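Local coordinates for protein O-methyltransferase family 3 (Niastella koreensis, PDB 7CVW) that methylates a hydroxyl of catechol-like compounds with S-adenosyl-L-methionine and a magnesium ion, turning protocatechuic acid into vanillic and isovanillic acids in equal proportion, at residues Gly18-Asp21 with Asp22-Ala26; Val97-Lys100 with Asn101-Arg104; Phe48-Leu51 with Leu52-Cys56; Phe149-Ala152 with Leu153-Ser156; Asn29-Glu33 with Ala34-Ala38. All coordinates share one frame; numbering follows the deposited sequence.

Contact 1: Gly18-Asp21 with Asp22-Ala26; sequences GYED and DALLA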
loop_
_atom_site.group_PDB
_atom_site.type_symbol
_atom_site.label_atom_id
_atom_site.label_comp_id
_atom_site.label_asym_id
_atom_site.label_seq_id
_atom_site.Cartn_x
_atom_site.Cartn_y
_atom_site.Cartn_z
ATOM N N GLY A 18 0.549 15.412 -0.321
ATOM C CA GLY A 18 2.003 15.172 -0.209
ATOM C C GLY A 18 2.768 16.416 0.189
ATOM O O GLY A 18 3.878 16.614 -0.307
ATOM N N TYR A 19 2.196 17.242 1.068
ATOM C CA TYR A 19 2.872 18.471 1.540
ATOM C C TYR A 19 4.208 18.117 2.215
ATOM O O TYR A 19 4.292 17.246 3.105
ATOM C CB TYR A 19 1.983 19.269 2.493
ATOM C CG TYR A 19 2.716 20.466 3.043
ATOM C CD1 TYR A 19 2.994 21.567 2.257
ATOM C CD2 TYR A 19 3.251 20.417 4.309
ATOM C CE1 TYR A 19 3.728 22.636 2.753
ATOM C CE2 TYR A 19 3.967 21.481 4.838
ATOM C CZ TYR A 19 4.200 22.598 4.058
ATOM O OH TYR A 19 4.969 23.622 4.554
ATOM N N GLU A 20 5.246 18.862 1.824
ATOM C CA GLU A 20 6.624 18.748 2.355
ATOM C C GLU A 20 7.000 20.030 3.097
ATOM O O GLU A 20 7.077 21.091 2.456
ATOM C CB GLU A 20 7.607 18.558 1.215
ATOM C CG GLU A 20 7.426 17.252 0.464
ATOM C CD GLU A 20 8.317 17.229 -0.758
ATOM O OE1 GLU A 20 7.935 17.831 -1.794
ATOM O OE2 GLU A 20 9.439 16.678 -0.655
ATOM N N ASP A 21 7.299 19.900 4.384
ATOM C CA ASP A 21 7.773 21.020 5.235
ATOM C C ASP A 21 9.244 21.355 4.943
ATOM O O ASP A 21 9.900 20.710 4.081
ATOM C CB ASP A 21 7.578 20.683 6.710
ATOM C CG ASP A 21 8.605 19.694 7.233
ATOM O OD1 ASP A 21 9.005 18.768 6.471
ATOM O OD2 ASP A 21 9.035 19.888 8.366
ATOM N N ASP A 22 9.776 22.334 5.660
ATOM C CA ASP A 22 11.168 22.779 5.437
ATOM C C ASP A 22 12.145 21.610 5.629
ATOM O O ASP A 22 13.093 21.541 4.875
ATOM C CB ASP A 22 11.559 23.901 6.401
ATOM C CG ASP A 22 13.027 24.306 6.339
ATOM O OD1 ASP A 22 13.441 24.800 5.291
ATOM O OD2 ASP A 22 13.743 24.098 7.337
ATOM N N ALA A 23 11.966 20.745 6.631
ATOM C CA ALA A 23 12.963 19.684 6.906
ATOM C C ALA A 23 13.037 18.708 5.725
ATOM O O ALA A 23 14.158 18.272 5.393
ATOM C CB ALA A 23 12.651 18.969 8.181
ATOM N N LEU A 24 11.904 18.338 5.121
ATOM C CA LEU A 24 11.923 17.440 3.946
ATOM C C LEU A 24 12.548 18.151 2.753
ATOM O O LEU A 24 13.344 17.530 2.038
ATOM C CB LEU A 24 10.504 16.941 3.625
ATOM C CG LEU A 24 9.995 15.880 4.587
ATOM C CD1 LEU A 24 8.515 15.627 4.382
ATOM C CD2 LEU A 24 10.821 14.606 4.431
ATOM N N LEU A 25 12.146 19.395 2.479
ATOM C CA LEU A 25 12.691 20.118 1.312
ATOM C C LEU A 25 14.199 20.297 1.503
ATOM O O LEU A 25 14.947 20.195 0.506
ATOM C CB LEU A 25 11.974 21.461 1.171
ATOM C CG LEU A 25 10.498 21.357 0.810
ATOM C CD1 LEU A 25 9.857 22.739 0.863
ATOM C CD2 LEU A 25 10.319 20.703 -0.553
ATOM N N ALA A 26 14.643 20.562 2.730
ATOM C CA ALA A 26 16.077 20.778 3.023
ATOM C C ALA A 26 16.815 19.447 2.804
ATOM O O ALA A 26 17.940 19.455 2.287
ATOM C CB ALA A 26 16.249 21.321 4.421
#

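Contact 2: Val97-Lys100 with Asn101-Arg104; sequences VAQK and NIDR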
loop_
_atom_site.group_PDB
_atom_site.type_symbol
_atom_site.label_atom_id
_atom_site.label_comp_id
_atom_site.label_asym_id
_atom_site.label_seq_id
_atom_site.Cartn_x
_atom_site.Cartn_y
_atom_site.Cartn_z
ATOM N N VAL A 97 25.471 13.809 6.257
ATOM C CA VAL A 97 24.418 14.657 5.646
ATOM C C VAL A 97 23.070 14.291 6.243
ATOM O O VAL A 97 22.336 15.225 6.660
ATOM C CB VAL A 97 24.421 14.541 4.119
ATOM C CG1 VAL A 97 23.203 15.221 3.509
ATOM C CG2 VAL A 97 25.710 15.120 3.586
ATOM N N ALA A 98 22.755 12.991 6.324
ATOM C CA ALA A 98 21.496 12.547 6.934
ATOM C C ALA A 98 21.438 13.051 8.385
ATOM O O ALA A 98 20.346 13.442 8.852
ATOM C CB ALA A 98 21.380 11.056 6.843
ATOM N N GLN A 99 22.547 13.003 9.127
ATOM C CA GLN A 99 22.497 13.383 10.560
ATOM C C GLN A 99 22.095 14.861 10.676
ATOM O O GLN A 99 21.235 15.177 11.511
ATOM C CB GLN A 99 23.830 13.149 11.249
ATOM C CG GLN A 99 23.762 13.486 12.729
ATOM C CD GLN A 99 22.967 12.458 13.497
ATOM O OE1 GLN A 99 23.315 11.280 13.490
ATOM N NE2 GLN A 99 21.862 12.878 14.104
ATOM N N LYS A 100 22.654 15.721 9.831
ATOM C CA LYS A 100 22.311 17.166 9.828
ATOM C C LYS A 100 20.821 17.320 9.513
ATOM O O LYS A 100 20.140 18.161 10.130
ATOM C CB LYS A 100 23.156 17.927 8.809
ATOM C CG LYS A 100 22.962 19.438 8.820
ATOM C CD LYS A 100 23.962 20.166 7.941
ATOM C CE LYS A 100 23.359 21.363 7.239
ATOM N NZ LYS A 100 24.343 22.460 7.078
ATOM N N ASN A 101 20.311 16.541 8.559
ATOM C CA ASN A 101 18.908 16.661 8.098
ATOM C C ASN A 101 17.949 16.174 9.193
ATOM O O ASN A 101 16.865 16.776 9.392
ATOM C CB ASN A 101 18.729 15.914 6.780
ATOM C CG ASN A 101 19.509 16.514 5.630
ATOM O OD1 ASN A 101 19.858 17.699 5.644
ATOM N ND2 ASN A 101 19.720 15.724 4.590
ATOM N N ILE A 102 18.322 15.103 9.887
ATOM C CA ILE A 102 17.547 14.545 11.037
ATOM C C ILE A 102 17.541 15.574 12.186
ATOM O O ILE A 102 16.506 15.782 12.825
ATOM C CB ILE A 102 18.188 13.206 11.455
ATOM C CG1 ILE A 102 17.850 12.075 10.474
ATOM C CG2 ILE A 102 17.885 12.858 12.915
ATOM C CD1 ILE A 102 16.403 11.827 10.227
ATOM N N ASP A 103 18.669 16.231 12.415
ATOM C CA ASP A 103 18.800 17.252 13.482
ATOM C C ASP A 103 17.866 18.414 13.135
ATOM O O ASP A 103 17.144 18.894 14.036
ATOM C CB ASP A 103 20.258 17.685 13.637
ATOM C CG ASP A 103 21.220 16.636 14.181
ATOM O OD1 ASP A 103 20.765 15.586 14.650
ATOM O OD2 ASP A 103 22.442 16.890 14.117
ATOM N N ARG A 104 17.857 18.849 11.872
ATOM C CA ARG A 104 17.014 19.976 11.410
ATOM C C ARG A 104 15.551 19.600 11.655
ATOM O O ARG A 104 14.759 20.488 12.034
ATOM C CB ARG A 104 17.239 20.273 9.926
ATOM C CG ARG A 104 16.507 21.516 9.438
ATOM C CD ARG A 104 16.662 21.753 7.962
ATOM N NE ARG A 104 18.042 22.073 7.659
ATOM C CZ ARG A 104 18.943 21.245 7.114
ATOM N NH1 ARG A 104 18.624 20.015 6.743
ATOM N NH2 ARG A 104 20.179 21.662 6.909
#

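Contact 3: Phe48-Leu51 with Leu52-Cys56; sequences FLQL and LAQLC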
loop_
_atom_site.group_PDB
_atom_site.type_symbol
_atom_site.label_atom_id
_atom_site.label_comp_id
_atom_site.label_asym_id
_atom_site.label_seq_id
_atom_site.Cartn_x
_atom_site.Cartn_y
_atom_site.Cartn_z
ATOM N N PHE A 48 3.198 7.384 1.807
ATOM C CA PHE A 48 2.755 5.974 1.866
ATOM C C PHE A 48 3.519 5.222 2.960
ATOM O O PHE A 48 2.885 4.538 3.789
ATOM C CB PHE A 48 2.914 5.342 0.490
ATOM C CG PHE A 48 2.550 3.879 0.414
ATOM C CD1 PHE A 48 1.327 3.428 0.877
ATOM C CD2 PHE A 48 3.389 2.967 -0.198
ATOM C CE1 PHE A 48 0.961 2.091 0.771
ATOM C CE2 PHE A 48 3.002 1.643 -0.330
ATOM C CZ PHE A 48 1.809 1.200 0.180
ATOM N N LEU A 49 4.851 5.367 3.015
ATOM C CA LEU A 49 5.672 4.701 4.059
ATOM C C LEU A 49 5.210 5.177 5.442
ATOM O O LEU A 49 5.142 4.351 6.368
ATOM C CB LEU A 49 7.152 5.020 3.816
ATOM C CG LEU A 49 7.779 4.360 2.581
ATOM C CD1 LEU A 49 9.237 4.749 2.461
ATOM C CD2 LEU A 49 7.670 2.831 2.620
ATOM N N GLN A 50 4.896 6.463 5.583
ATOM C CA GLN A 50 4.440 7.014 6.880
ATOM C C GLN A 50 3.118 6.346 7.255
ATOM O O GLN A 50 2.945 5.962 8.418
ATOM C CB GLN A 50 4.314 8.528 6.791
ATOM C CG GLN A 50 3.971 9.164 8.128
ATOM C CD GLN A 50 3.886 10.657 7.948
ATOM O OE1 GLN A 50 2.866 11.170 7.481
ATOM N NE2 GLN A 50 4.959 11.367 8.289
ATOM N N LEU A 51 2.202 6.225 6.307
ATOM C CA LEU A 51 0.888 5.596 6.578
ATOM C C LEU A 51 1.074 4.135 6.959
ATOM O O LEU A 51 0.352 3.647 7.827
ATOM C CB LEU A 51 0.003 5.756 5.343
ATOM C CG LEU A 51 -0.455 7.186 5.071
ATOM C CD1 LEU A 51 -1.139 7.283 3.724
ATOM C CD2 LEU A 51 -1.406 7.686 6.147
ATOM N N LEU A 52 1.951 3.422 6.289
ATOM C CA LEU A 52 2.210 2.001 6.619
ATOM C C LEU A 52 2.745 1.925 8.055
ATOM O O LEU A 52 2.333 1.037 8.790
ATOM C CB LEU A 52 3.197 1.398 5.618
ATOM C CG LEU A 52 2.655 1.143 4.220
ATOM C CD1 LEU A 52 3.763 0.698 3.285
ATOM C CD2 LEU A 52 1.535 0.125 4.196
ATOM N N ALA A 53 3.643 2.829 8.446
ATOM C CA ALA A 53 4.193 2.826 9.819
ATOM C C ALA A 53 3.051 3.057 10.826
ATOM O O ALA A 53 3.012 2.389 11.849
ATOM C CB ALA A 53 5.280 3.862 9.936
ATOM N N GLN A 54 2.124 3.954 10.519
ATOM C CA GLN A 54 0.946 4.192 11.396
ATOM C C GLN A 54 0.082 2.927 11.460
ATOM O O GLN A 54 -0.396 2.568 12.573
ATOM C CB GLN A 54 0.135 5.393 10.894
ATOM C CG GLN A 54 0.853 6.723 10.964
ATOM C CD GLN A 54 -0.031 7.823 10.425
ATOM O OE1 GLN A 54 -1.111 8.088 10.953
ATOM N NE2 GLN A 54 0.400 8.455 9.349
ATOM N N LEU A 55 -0.147 2.245 10.339
ATOM C CA LEU A 55 -0.980 1.015 10.349
ATOM C C LEU A 55 -0.307 -0.057 11.209
ATOM O O LEU A 55 -1.043 -0.835 11.863
ATOM C CB LEU A 55 -1.168 0.455 8.936
ATOM C CG LEU A 55 -2.318 0.993 8.096
ATOM C CD1 LEU A 55 -2.395 0.179 6.803
ATOM C CD2 LEU A 55 -3.653 0.939 8.833
ATOM N N CYS A 56 1.023 -0.113 11.208
ATOM C CA CYS A 56 1.843 -1.050 12.033
ATOM C C CYS A 56 1.811 -0.621 13.509
ATOM O O CYS A 56 2.365 -1.363 14.320
ATOM C CB CYS A 56 3.292 -1.082 11.552
ATOM S SG CYS A 56 3.451 -1.916 9.960
#

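Contact 4: Phe149-Ala152 with Leu153-Ser156; sequences FQWA and LRLS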
loop_
_atom_site.group_PDB
_atom_site.type_symbol
_atom_site.label_atom_id
_atom_site.label_comp_id
_atom_site.label_asym_id
_atom_site.label_seq_id
_atom_site.Cartn_x
_atom_site.Cartn_y
_atom_site.Cartn_z
ATOM N N PHE A 149 16.787 -9.582 3.586
ATOM C CA PHE A 149 15.449 -10.066 3.965
ATOM C C PHE A 149 15.584 -11.191 5.004
ATOM O O PHE A 149 14.793 -11.230 5.957
ATOM C CB PHE A 149 14.663 -10.528 2.750
ATOM C CG PHE A 149 13.189 -10.704 2.996
ATOM C CD1 PHE A 149 12.328 -9.624 2.898
ATOM C CD2 PHE A 149 12.669 -11.937 3.354
ATOM C CE1 PHE A 149 10.959 -9.767 3.083
ATOM C CE2 PHE A 149 11.300 -12.079 3.547
ATOM C CZ PHE A 149 10.450 -11.000 3.419
ATOM N N GLN A 150 16.571 -12.078 4.861
ATOM C CA GLN A 150 16.755 -13.169 5.848
ATOM C C GLN A 150 17.115 -12.578 7.207
ATOM O O GLN A 150 16.590 -13.027 8.205
ATOM C CB GLN A 150 17.830 -14.155 5.401
ATOM C CG GLN A 150 17.600 -14.715 4.007
ATOM C CD GLN A 150 16.210 -15.239 3.753
ATOM O OE1 GLN A 150 15.627 -15.942 4.578
ATOM N NE2 GLN A 150 15.666 -14.872 2.599
ATOM N N TRP A 151 17.984 -11.576 7.253
ATOM C CA TRP A 151 18.324 -10.875 8.510
ATOM C C TRP A 151 17.103 -10.147 9.054
ATOM O O TRP A 151 16.850 -10.192 10.259
ATOM C CB TRP A 151 19.495 -9.925 8.267
ATOM C CG TRP A 151 20.823 -10.612 8.185
ATOM C CD1 TRP A 151 21.595 -10.776 7.081
ATOM C CD2 TRP A 151 21.516 -11.277 9.257
ATOM N NE1 TRP A 151 22.734 -11.472 7.393
ATOM C CE2 TRP A 151 22.710 -11.794 8.717
ATOM C CE3 TRP A 151 21.248 -11.471 10.617
ATOM C CZ2 TRP A 151 23.641 -12.501 9.475
ATOM C CZ3 TRP A 151 22.171 -12.162 11.373
ATOM C CH2 TRP A 151 23.340 -12.679 10.805
ATOM N N ALA A 152 16.316 -9.518 8.191
ATOM C CA ALA A 152 15.091 -8.806 8.606
ATOM C C ALA A 152 14.169 -9.793 9.336
ATOM O O ALA A 152 13.616 -9.431 10.398
ATOM C CB ALA A 152 14.428 -8.159 7.418
ATOM N N LEU A 153 14.028 -11.023 8.847
ATOM C CA LEU A 153 13.145 -12.017 9.522
ATOM C C LEU A 153 13.672 -12.330 10.927
ATOM O O LEU A 153 12.865 -12.482 11.859
ATOM C CB LEU A 153 13.072 -13.277 8.659
ATOM C CG LEU A 153 12.286 -13.117 7.363
ATOM C CD1 LEU A 153 12.347 -14.412 6.553
ATOM C CD2 LEU A 153 10.848 -12.756 7.639
ATOM N N ARG A 154 14.986 -12.410 11.088
ATOM C CA ARG A 154 15.609 -12.654 12.414
ATOM C C ARG A 154 15.288 -11.494 13.370
ATOM O O ARG A 154 15.371 -11.693 14.571
ATOM C CB ARG A 154 17.113 -12.850 12.242
ATOM C CG ARG A 154 17.502 -14.216 11.700
ATOM C CD ARG A 154 17.956 -15.108 12.838
ATOM N NE ARG A 154 19.405 -15.245 12.825
ATOM C CZ ARG A 154 20.173 -15.410 13.896
ATOM N NH1 ARG A 154 19.649 -15.424 15.114
ATOM N NH2 ARG A 154 21.476 -15.538 13.738
ATOM N N LEU A 155 14.975 -10.304 12.860
ATOM C CA LEU A 155 14.746 -9.081 13.660
ATOM C C LEU A 155 13.252 -8.719 13.661
ATOM O O LEU A 155 12.935 -7.581 14.039
ATOM C CB LEU A 155 15.603 -7.965 13.056
ATOM C CG LEU A 155 17.104 -8.165 13.254
ATOM C CD1 LEU A 155 17.889 -7.218 12.371
ATOM C CD2 LEU A 155 17.465 -7.991 14.730
ATOM N N SER A 156 12.380 -9.670 13.315
ATOM C CA SER A 156 10.925 -9.435 13.137
ATOM C C SER A 156 10.158 -10.076 14.284
ATOM O O SER A 156 10.733 -10.945 14.975
ATOM C CB SER A 156 10.434 -9.973 11.810
ATOM O OG SER A 156 10.919 -9.174 10.729
#

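Contact 5: Asn29-Glu33 with Ala34-Ala38; sequences NSLAE and AGMPA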
loop_
_atom_site.group_PDB
_atom_site.type_symbol
_atom_site.label_atom_id
_atom_site.label_comp_id
_atom_site.label_asym_id
_atom_site.label_seq_id
_atom_site.Cartn_x
_atom_site.Cartn_y
_atom_site.Cartn_z
ATOM N N ASN A 29 17.279 19.192 -0.860
ATOM C CA ASN A 29 18.265 20.206 -1.316
ATOM C C ASN A 29 19.679 19.758 -0.959
ATOM O O ASN A 29 20.629 20.042 -1.738
ATOM C CB ASN A 29 17.929 21.587 -0.743
ATOM C CG ASN A 29 16.713 22.189 -1.416
ATOM O OD1 ASN A 29 16.377 21.806 -2.539
ATOM N ND2 ASN A 29 16.024 23.088 -0.730
ATOM N N SER A 30 19.835 19.010 0.135
ATOM C CA SER A 30 21.181 18.617 0.616
ATOM C C SER A 30 21.844 17.693 -0.414
ATOM O O SER A 30 23.076 17.605 -0.422
ATOM C CB SER A 30 21.133 18.011 2.006
ATOM O OG SER A 30 20.574 16.705 1.966
ATOM N N LEU A 31 21.071 16.973 -1.214
ATOM C CA LEU A 31 21.628 15.956 -2.138
ATOM C C LEU A 31 22.562 16.616 -3.148
ATOM O O LEU A 31 23.677 16.158 -3.308
ATOM C CB LEU A 31 20.499 15.223 -2.859
ATOM C CG LEU A 31 19.661 14.327 -1.959
ATOM C CD1 LEU A 31 18.423 13.877 -2.700
ATOM C CD2 LEU A 31 20.454 13.126 -1.454
ATOM N N ALA A 32 22.107 17.615 -3.885
ATOM C CA ALA A 32 22.967 18.182 -4.944
ATOM C C ALA A 32 24.189 18.852 -4.285
ATOM O O ALA A 32 25.302 18.650 -4.783
ATOM C CB ALA A 32 22.206 19.118 -5.834
ATOM N N GLU A 33 24.001 19.577 -3.186
ATOM C CA GLU A 33 25.091 20.283 -2.455
ATOM C C GLU A 33 26.178 19.268 -2.040
ATOM O O GLU A 33 27.387 19.600 -2.044
ATOM C CB GLU A 33 24.440 21.023 -1.287
ATOM C CG GLU A 33 25.391 21.590 -0.261
ATOM C CD GLU A 33 24.750 22.047 1.046
ATOM O OE1 GLU A 33 23.640 21.566 1.382
ATOM O OE2 GLU A 33 25.380 22.868 1.744
ATOM N N ALA A 34 25.771 18.071 -1.624
ATOM C CA ALA A 34 26.675 17.031 -1.087
ATOM C C ALA A 34 27.212 16.118 -2.194
ATOM O O ALA A 34 28.024 15.247 -1.844
ATOM C CB ALA A 34 25.962 16.230 -0.035
ATOM N N GLY A 35 26.793 16.290 -3.448
ATOM C CA GLY A 35 27.219 15.422 -4.562
ATOM C C GLY A 35 26.682 14.012 -4.396
ATOM O O GLY A 35 27.364 13.040 -4.748
ATOM N N MET A 36 25.440 13.902 -3.930
ATOM C CA MET A 36 24.756 12.593 -3.671
ATOM C C MET A 36 23.743 12.335 -4.762
ATOM O O MET A 36 23.177 13.277 -5.291
ATOM C CB MET A 36 24.090 12.635 -2.292
ATOM C CG MET A 36 25.082 12.641 -1.134
ATOM S SD MET A 36 24.377 13.072 0.494
ATOM C CE MET A 36 23.298 11.667 0.746
ATOM N N PRO A 37 23.478 11.057 -5.089
ATOM C CA PRO A 37 22.495 10.750 -6.123
ATOM C C PRO A 37 21.071 11.141 -5.698
ATOM O O PRO A 37 20.726 11.027 -4.531
ATOM C CB PRO A 37 22.666 9.250 -6.331
ATOM C CG PRO A 37 23.206 8.749 -5.014
ATOM C CD PRO A 37 24.069 9.866 -4.471
ATOM N N ALA A 38 20.283 11.599 -6.672
ATOM C CA ALA A 38 18.907 12.110 -6.476
ATOM C C ALA A 38 17.955 10.921 -6.472
ATOM O O ALA A 38 17.189 10.785 -7.409
ATOM C CB ALA A 38 18.535 13.094 -7.570
#

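Contact 1: Gly18-Asp21 with Asp22-Ala26
D21 is the N-cap of helix 22-34: it ends the loop that follows helix 4-17, and both its side chain and its carbonyl take N-H groups of the first turn, while E20 just before it packs on that turn with its aliphatic part. D22 opens the helix; its CG stands anti to its own N and leads the carboxylate away from the cap. A23 follows with its methyl against the cap carboxylate, CB lying 3.7 Å from D21 OD2. L24 supplies the capping N-H: L24 N donates to D21 OD1 at 3.2 Å, reaching the oxygen from above the carboxylate plane, 45° out of it. The D21 torsion chi1 of 76°, with CG set between backbone N and carbonyl carbon, folds the carboxylate back over the turn for this bond. The other oxygen, OD2, forms a salt bridge with R77, so the cap is tied to the loop behind helix 70-76, and L24 packs its side chain on Y70, I73 and W74 of that helix. L25 closes the turn, its N donating to D21 O at 3.1 Å in an almost straight bond. Its side chain crosses that of E20 at about a right angle, with L25 CD2 3.9 Å from E20 CB; the E20 chain runs on alongside L25 CD2, and OE2 is hydrogen-bonded to Y70 OH.

Contact 2: Val97-Lys100 with Asn101-Arg104
Q99 and D103, one turn apart on helix 92-104, are joined by a side-chain hydrogen bond: Q99 NE2 donates to D103 OD1 over 3.0 Å with an N-H...O angle of 159°. The acceptor lies almost in the amide plane of Q99, whereas the donor meets the syn side of OD1 from 34° out of the carboxylate plane. A bend at chi2 (72°) turns the Q99 amide along the helix to make this possible. The same OD1 also accepts from T108 OG1 in the loop beyond the helix, so one oxygen is gripped by two side chains. A second polar link runs within 101-104, where R104 NH1 donates to N101 OD1 at 2.8 Å, the acceptor lying in the guanidinium plane. With N101 ND2 donating to A68 O and S30 OG, both ends of this buried amide are used, which fixes its flip.

The backbone adds four successive i to i+4 bonds, from N101 N to V97 O through R104 N to K100 O. They belong to the helix of the beta-alpha-beta unit 84-89, 92-104, 111-115 in the Rossmann-like methyltransferase fold, where A98 and I102 face strand 111-115.

Packing is lighter. V97 and N101 lie side by side, V97 CG1 3.7 Å from N101 ND2. K100 crosses R104 with its aliphatic end. Beyond it the like charges K100 NZ and R104 NH2 stand 4.2 Å apart, and K100 O lies over one face of the guanidinium.

Contact 3: Phe48-Leu51 with Leu52-Cys56
F48 O accepts from L52 N at 2.9 Å, nearly along the carbonyl axis, and the side chains of the same two residues meet alongside this bond. The L52 methyl CD1 sits over one face of the F48 ring, 3.9 Å from its centroid and 17° off the ring normal: a CH-pi contact displaced toward the rim, with CZ the nearest ring atom at 3.7 Å. F48 has CG anti to its backbone N (chi1 178°), which swings the ring along the helix under L52. A53, Q54 and L55 continue the i to i+4 ladder, L55 N reaching L51 O at 2.9 Å. On another flank Q50 NE2 is held by W74 O of helix 70-76.

All of this lies on helix 43-55, which packs against the central sheet of the methyltransferase fold: L49, L52 and A53 rest on M135 of strand 133-138, and L52 also on L161. F48 meets L204 of its own chain and L204 of the second subunit; L51 and Q54 lie on D200 and L55 on I219 of that subunit. The F48-L52 pair is thus apolar and buried beside L204 of both chains, and with the polar backbone satisfied by the helix ladder, side-chain cohesion here is mostly van der Waals.

Contact 4: Phe149-Ala152 with Leu153-Ser156
A152 O takes two hydrogen bonds at the C-terminal end of helix 145-154, a helix of the Rossmann-like methyltransferase fold packed on strands 133-138 and 160-165. The S156 hydroxyl donates to it at 2.7 Å and L155 N at 2.9 Å, both standing out of the carbonyl plane, on opposite faces. S156 OG points back at the helix because it stands beside its own backbone N (chi1 -71°). The helix loosens here: L153 N still bonds F149 O at 3.0 Å, but R154 N to Q150 O is weak at 3.4 Å, and L155 N gives W151 O only a weak bond beside its better one to A152 O.

Side chains pair along two flanks. L153 CD1 leans on the F149 ring, nearest CE2 at 3.9 Å, while Q150 runs beside L153 in the same direction. On the other flank R154 bends at chi2 and chi3 and lies alongside W151; guanidinium and indole planes are 24° apart, and R154 NH2 is 4.2 Å from W151 CZ3.

Further out, F149, A152, L153 and S156 share I162 of strand 160-165, and F149 also packs on M192 and L193 of helix 181-195. W151 lies on L122 and P123 of helix 118-128, where R154 and L155 both touch V126. L155 is further tied through its backbone to F133, and L155 CG lies 3.6 Å from W151 O.

Contact 5: Asn29-Glu33 with Ala34-Ala38
A Schellman motif ends helix 22-34 and turns the chain into the loop leading to helix 43-55. L31 O is its main acceptor: M36 N donates to it at 2.9 Å with an N-H...O angle of 170°, the 6-to-1 bond of the motif. G35 N bonds A32 O at 3.1 Å from well above the carbonyl plane. G35 has phi of +67°, the left-handed conformation that turns the chain so that M36 N can reach L31 O. One residue earlier A34 N keeps a helical bond to S30 O at 3.0 Å and makes a weak second one to L31 O.

The L31 side chain lies across that of M36 at about a right angle. L31 CD2 touches M36 CB at 3.8 Å and P37 O at 3.7 Å, while M36 CE, swung round by the bend at chi3, also comes within 3.9 Å of L31 CD2. This is the hydrophobic pairing that commonly accompanies the motif.

Around it, M36 packs on K93 and H94 of helix 92-104 and on L67; H94 and L67 bind S-adenosyl-L-methionine. S30 OG bonds A27 O. At the helix end L31 O and A32 O thus find donors in the turn and A34 O in K93 NZ, and the M36 side chain of the apolar pair lies near the cofactor, about 6 Å from the bound S-adenosyl-L-homocysteine.

The order along the chain is contact 1, 5, 3, 2, 4. Contacts 1 and 5 mark the start and end of helix 22-34, their centres about 15 Å apart. Contact 2, on helix 92-104, has its centre about 13 Å from each of theirs and touches both: R104 packs on D22 and A26, V97 on A34 and M36, and N101 probably bonds S30. These three lie together on one side of the chain, around helices 22-34 and 92-104, close to the cofactor site. Contact 3, on helix 43-55, stands apart at the dimer interface. Contact 4, about 31 Å between centres from contacts 1 and 5, lies across the chain's centre on a helix packed against the same central sheet as contact 3.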